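Local coordinates for protein salmonella plasmid virulence: SpvB (Salmonella typhimurium, PDB 6P0X) that probably transfers ADP-ribose from NAD(+) to an arginine of host actin as a secreted virulence toxin, of which this chain is the N-terminal domain, at residues Leu157-Gln168 and Tyr274-Leu282. Sequence-based numbering, arbitrary orientation.
With AKR (acrylic acid), chain C; GOL (glycerol), chain H.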
loop_
_atom_site.group_PDB
_atom_site.type_symbol
_atom_site.label_atom_id
_atom_site.label_comp_id
_atom_site.label_asym_id
_atom_site.label_seq_id
_atom_site.Cartn_x
_atom_site.Cartn_y
_atom_site.Cartn_z
ATOM N N LEU A 157 0.476 6.238 -6.129
ATOM C CA LEU A 157 -0.476 6.162 -7.233
ATOM C C LEU A 157 -0.398 7.505 -7.950
ATOM O O LEU A 157 -0.904 8.510 -7.450
ATOM C CB LEU A 157 -1.878 5.873 -6.707
ATOM C CG LEU A 157 -2.882 5.159 -7.609
ATOM C CD1 LEU A 157 -2.410 3.759 -7.889
ATOM C CD2 LEU A 157 -4.249 5.122 -6.951
ATOM N N SER A 158 0.257 7.534 -9.111
ATOM C CA SER A 158 0.592 8.787 -9.772
ATOM C C SER A 158 0.205 8.757 -11.246
ATOM O O SER A 158 0.088 7.693 -11.862
ATOM C CB SER A 158 2.088 9.091 -9.645
ATOM O OG SER A 158 2.508 8.981 -8.297
ATOM N N ASP A 159 0.023 9.952 -11.801
ATOM C CA ASP A 159 -0.227 10.126 -13.225
ATOM C C ASP A 159 0.917 9.507 -14.022
ATOM O O ASP A 159 2.076 9.910 -13.841
ATOM C CB ASP A 159 -0.366 11.617 -13.553
ATOM C CG ASP A 159 -0.726 11.888 -15.019
ATOM O OD1 ASP A 159 -0.647 10.981 -15.875
ATOM O OD2 ASP A 159 -1.096 13.039 -15.318
ATOM N N PRO A 160 0.645 8.540 -14.902
ATOM C CA PRO A 160 1.737 7.940 -15.687
ATOM C C PRO A 160 2.475 8.940 -16.558
ATOM O O PRO A 160 3.653 8.724 -16.864
ATOM C CB PRO A 160 1.016 6.872 -16.521
ATOM C CG PRO A 160 -0.201 6.536 -15.705
ATOM C CD PRO A 160 -0.637 7.853 -15.126
ATOM N N GLN A 161 1.824 10.024 -16.971
ATOM C CA GLN A 161 2.468 11.042 -17.790
ATOM C C GLN A 161 3.063 12.179 -16.966
ATOM O O GLN A 161 3.621 13.116 -17.545
ATOM C CB GLN A 161 1.468 11.620 -18.800
ATOM C CG GLN A 161 1.015 10.652 -19.886
ATOM C CD GLN A 161 2.107 9.695 -20.333
ATOM O OE1 GLN A 161 1.939 8.477 -20.270
ATOM N NE2 GLN A 161 3.228 10.241 -20.800
ATOM N N ALA A 162 2.961 12.121 -15.637
ATOM C CA ALA A 162 3.470 13.197 -14.779
ATOM C C ALA A 162 3.681 12.596 -13.385
ATOM O O ALA A 162 2.774 12.608 -12.551
ATOM C CB ALA A 162 2.528 14.383 -14.739
ATOM N N ALA A 163 4.888 12.066 -13.159
ATOM C CA ALA A 163 5.192 11.363 -11.915
ATOM C C ALA A 163 5.067 12.260 -10.689
ATOM O O ALA A 163 4.851 11.762 -9.579
ATOM C CB ALA A 163 6.596 10.760 -11.989
ATOM N N SER A 164 5.215 13.575 -10.855
ATOM C CA SER A 164 5.053 14.479 -9.722
ATOM C C SER A 164 3.594 14.670 -9.327
ATOM O O SER A 164 3.330 15.272 -8.282
ATOM C CB SER A 164 5.680 15.842 -10.022
ATOM O OG SER A 164 5.198 16.367 -11.244
ATOM N N HIS A 165 2.648 14.194 -10.136
ATOM C CA HIS A 165 1.223 14.296 -9.820
ATOM C C HIS A 165 0.801 13.013 -9.119
ATOM O O HIS A 165 0.387 12.042 -9.751
ATOM C CB HIS A 165 0.402 14.531 -11.083
ATOM C CG HIS A 165 0.646 15.855 -11.734
ATOM N ND1 HIS A 165 -0.140 16.333 -12.761
ATOM C CD2 HIS A 165 1.584 16.806 -11.505
ATOM C CE1 HIS A 165 0.306 17.518 -13.141
ATOM N NE2 HIS A 165 1.350 17.828 -12.393
ATOM N N THR A 166 0.889 13.009 -7.792
ATOM C CA THR A 166 0.518 11.842 -7.005
ATOM C C THR A 166 -0.853 12.055 -6.379
ATOM O O THR A 166 -1.099 13.079 -5.735
ATOM C CB THR A 166 1.560 11.553 -5.923
ATOM O OG1 THR A 166 2.756 11.067 -6.540
ATOM C CG2 THR A 166 1.039 10.502 -4.944
ATOM N N ALA A 167 -1.744 11.091 -6.592
ATOM C CA ALA A 167 -3.075 11.090 -6.009
ATOM C C ALA A 167 -3.119 10.383 -4.663
ATOM O O ALA A 167 -3.928 10.751 -3.803
ATOM C CB ALA A 167 -4.059 10.415 -6.966
ATOM N N GLN A 168 -2.274 9.372 -4.468
ATOM C CA GLN A 168 -2.287 8.564 -3.257
ATOM C C GLN A 168 -0.861 8.209 -2.865
ATOM O O GLN A 168 -0.104 7.681 -3.685
ATOM C CB GLN A 168 -3.098 7.285 -3.474
ATOM C CG GLN A 168 -4.593 7.474 -3.380
ATOM C CD GLN A 168 -5.336 6.183 -3.622
ATOM O OE1 GLN A 168 -4.741 5.105 -3.608
ATOM N NE2 GLN A 168 -6.644 6.282 -3.852
ATOM N N TYR A 274 -11.220 7.427 -13.104
ATOM C CA TYR A 274 -10.783 8.703 -13.652
ATOM C C TYR A 274 -10.953 9.912 -12.738
ATOM O O TYR A 274 -10.685 11.030 -13.193
ATOM C CB TYR A 274 -11.539 8.996 -14.959
ATOM C CG TYR A 274 -11.349 7.985 -16.066
ATOM C CD1 TYR A 274 -10.249 8.047 -16.907
ATOM C CD2 TYR A 274 -12.284 6.980 -16.279
ATOM C CE1 TYR A 274 -10.080 7.134 -17.925
ATOM C CE2 TYR A 274 -12.126 6.063 -17.293
ATOM C CZ TYR A 274 -11.021 6.143 -18.114
ATOM O OH TYR A 274 -10.859 5.228 -19.130
ATOM N N ASN A 275 -11.392 9.755 -11.485
ATOM C CA ASN A 275 -11.678 10.961 -10.708
ATOM C C ASN A 275 -10.417 11.681 -10.233
ATOM O O ASN A 275 -10.533 12.751 -9.629
ATOM C CB ASN A 275 -12.602 10.654 -9.524
ATOM C CG ASN A 275 -11.972 9.764 -8.486
ATOM O OD1 ASN A 275 -10.903 9.196 -8.690
ATOM N ND2 ASN A 275 -12.683 9.571 -7.385
ATOM N N TYR A 276 -9.229 11.120 -10.445
ATOM C CA TYR A 276 -7.994 11.816 -10.101
ATOM C C TYR A 276 -7.407 12.617 -11.260
ATOM O O TYR A 276 -6.359 13.249 -11.088
ATOM C CB TYR A 276 -6.945 10.833 -9.581
ATOM C CG TYR A 276 -7.239 10.303 -8.196
ATOM C CD1 TYR A 276 -7.373 11.166 -7.114
ATOM C CD2 TYR A 276 -7.348 8.938 -7.965
ATOM C CE1 TYR A 276 -7.625 10.683 -5.842
ATOM C CE2 TYR A 276 -7.597 8.446 -6.702
ATOM C CZ TYR A 276 -7.739 9.322 -5.641
ATOM O OH TYR A 276 -7.993 8.832 -4.377
ATOM N N GLY A 277 -8.016 12.578 -12.439
ATOM C CA GLY A 277 -7.504 13.322 -13.570
ATOM C C GLY A 277 -6.623 12.536 -14.512
ATOM O O GLY A 277 -6.106 13.116 -15.475
ATOM N N PHE A 278 -6.411 11.249 -14.247
ATOM C CA PHE A 278 -5.696 10.364 -15.154
ATOM C C PHE A 278 -6.299 8.973 -15.025
ATOM O O PHE A 278 -7.002 8.670 -14.056
ATOM C CB PHE A 278 -4.186 10.351 -14.872
ATOM C CG PHE A 278 -3.831 10.030 -13.442
ATOM C CD1 PHE A 278 -3.636 8.719 -13.035
ATOM C CD2 PHE A 278 -3.677 11.044 -12.509
ATOM C CE1 PHE A 278 -3.306 8.423 -11.718
ATOM C CE2 PHE A 278 -3.342 10.757 -11.191
ATOM C CZ PHE A 278 -3.157 9.442 -10.796
ATOM N N GLU A 279 -6.013 8.125 -16.007
ATOM C CA GLU A 279 -6.604 6.795 -16.047
ATOM C C GLU A 279 -5.913 5.875 -15.050
ATOM O O GLU A 279 -4.682 5.857 -14.940
ATOM C CB GLU A 279 -6.517 6.207 -17.460
ATOM C CG GLU A 279 -7.031 4.771 -17.582
ATOM C CD GLU A 279 -7.350 4.362 -19.020
ATOM O OE1 GLU A 279 -8.044 3.336 -19.212
ATOM O OE2 GLU A 279 -6.893 5.050 -19.960
ATOM N N ILE A 280 -6.718 5.120 -14.310
ATOM C CA ILE A 280 -6.238 4.064 -13.428
ATOM C C ILE A 280 -7.009 2.811 -13.817
ATOM O O ILE A 280 -8.192 2.684 -13.493
ATOM C CB ILE A 280 -6.437 4.398 -11.946
ATOM C CG1 ILE A 280 -5.709 5.695 -11.589
ATOM C CG2 ILE A 280 -5.962 3.249 -11.075
ATOM C CD1 ILE A 280 -5.859 6.084 -10.129
ATOM N N ARG A 281 -6.357 1.894 -14.523
ATOM C CA ARG A 281 -7.008 0.693 -15.027
ATOM C C ARG A 281 -6.620 -0.501 -14.167
ATOM O O ARG A 281 -5.466 -0.627 -13.747
ATOM C CB ARG A 281 -6.624 0.446 -16.488
ATOM C CG ARG A 281 -7.390 -0.675 -17.166
ATOM C CD ARG A 281 -7.525 -0.412 -18.662
ATOM N NE ARG A 281 -8.373 -1.394 -19.339
ATOM C CZ ARG A 281 -9.703 -1.366 -19.337
ATOM N NH1 ARG A 281 -10.354 -0.412 -18.681
ATOM N NH2 ARG A 281 -10.387 -2.299 -19.989
ATOM N N LEU A 282 -7.590 -1.374 -13.895
ATOM C CA LEU A 282 -7.371 -2.556 -13.067
ATOM C C LEU A 282 -7.586 -3.808 -13.903
ATOM O O LEU A 282 -8.680 -4.025 -14.436
ATOM C CB LEU A 282 -8.293 -2.565 -11.845
ATOM C CG LEU A 282 -7.824 -1.753 -10.636
ATOM C CD1 LEU A 282 -8.139 -0.274 -10.826
ATOM C CD2 LEU A 282 -8.441 -2.285 -9.350
HETATM C CA AKR C . -8.200 4.527 -7.250
HETATM C CB AKR C . -9.188 5.397 -7.202
HETATM C C AKR C . -7.994 3.563 -6.086
HETATM O O AKR C . -8.447 3.886 -4.954
HETATM O OXT AKR C . -7.376 2.469 -6.248
HETATM C C1 GOL H . -3.046 16.521 -15.468
HETATM O O1 GOL H . -3.926 16.999 -16.445
HETATM C C2 GOL H . -3.895 16.058 -14.244
HETATM O O2 GOL H . -5.254 15.998 -14.526
HETATM C C3 GOL H . -3.326 14.674 -13.853
HETATM O O3 GOL H . -1.960 14.838 -13.612
#
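Phe278 lays its ring on the backbone of Asp159 at the end of a beta hairpin, strands 156-159 and 165-175, that carries a classic bulge where Ala167 and Gln168 both face Leu157. The partner, Tyr274-Leu282, is the loop and second strand of another antiparallel pair, 271-273 with 280-282, and the two hairpins meet through side chains of the second packed on the first. The evidence for a CH-pi contact is direct: Asp159 CA stands 3.5 Å from the Phe278 centroid, only 6° off the ring normal. The Asp159 carboxylate, swung anti to its own nitrogen (chi1 -176°), runs back past the ring with its plane nearly parallel, 11° away. Pro160 CD abuts Phe278 CD1 at 3.8 Å, while the far end of the ring, Phe278 CZ, lies over the Ser158-Asp159 peptide and comes within 4.1 Å of Ala167 CB. That methyl is the second bump. Ala167, a bulge residue, turns it toward Tyr276, and Ala167 CB presses on one face of the Tyr276 ring, 3.5 Å from the centroid and offset toward the rim, while Asn275 OD1 lies over the opposite face. Farther along, Leu157 CD2 meets Ile280 CD1, the end of an extended isoleucine arm, at 3.7 Å.

Two small molecules line the seam. A glycerol, probably from the crystallisation liquor, donates from O3 to Asp159 OD2, receives a bond from His165 ND1, and through O2 reaches the carbonyl of Gly277. Acrylic acid occupies a pocket formed by Gln168, Tyr276, Met208 and Leu273. The amide of Gln168 stands perpendicular to the Tyr276 ring, and Gln168 NE2 donates both to the acid, at 3.2 Å from AKR O, and to Tyr276 OH at 2.9 Å, the latter nearly straight and close to the amide plane.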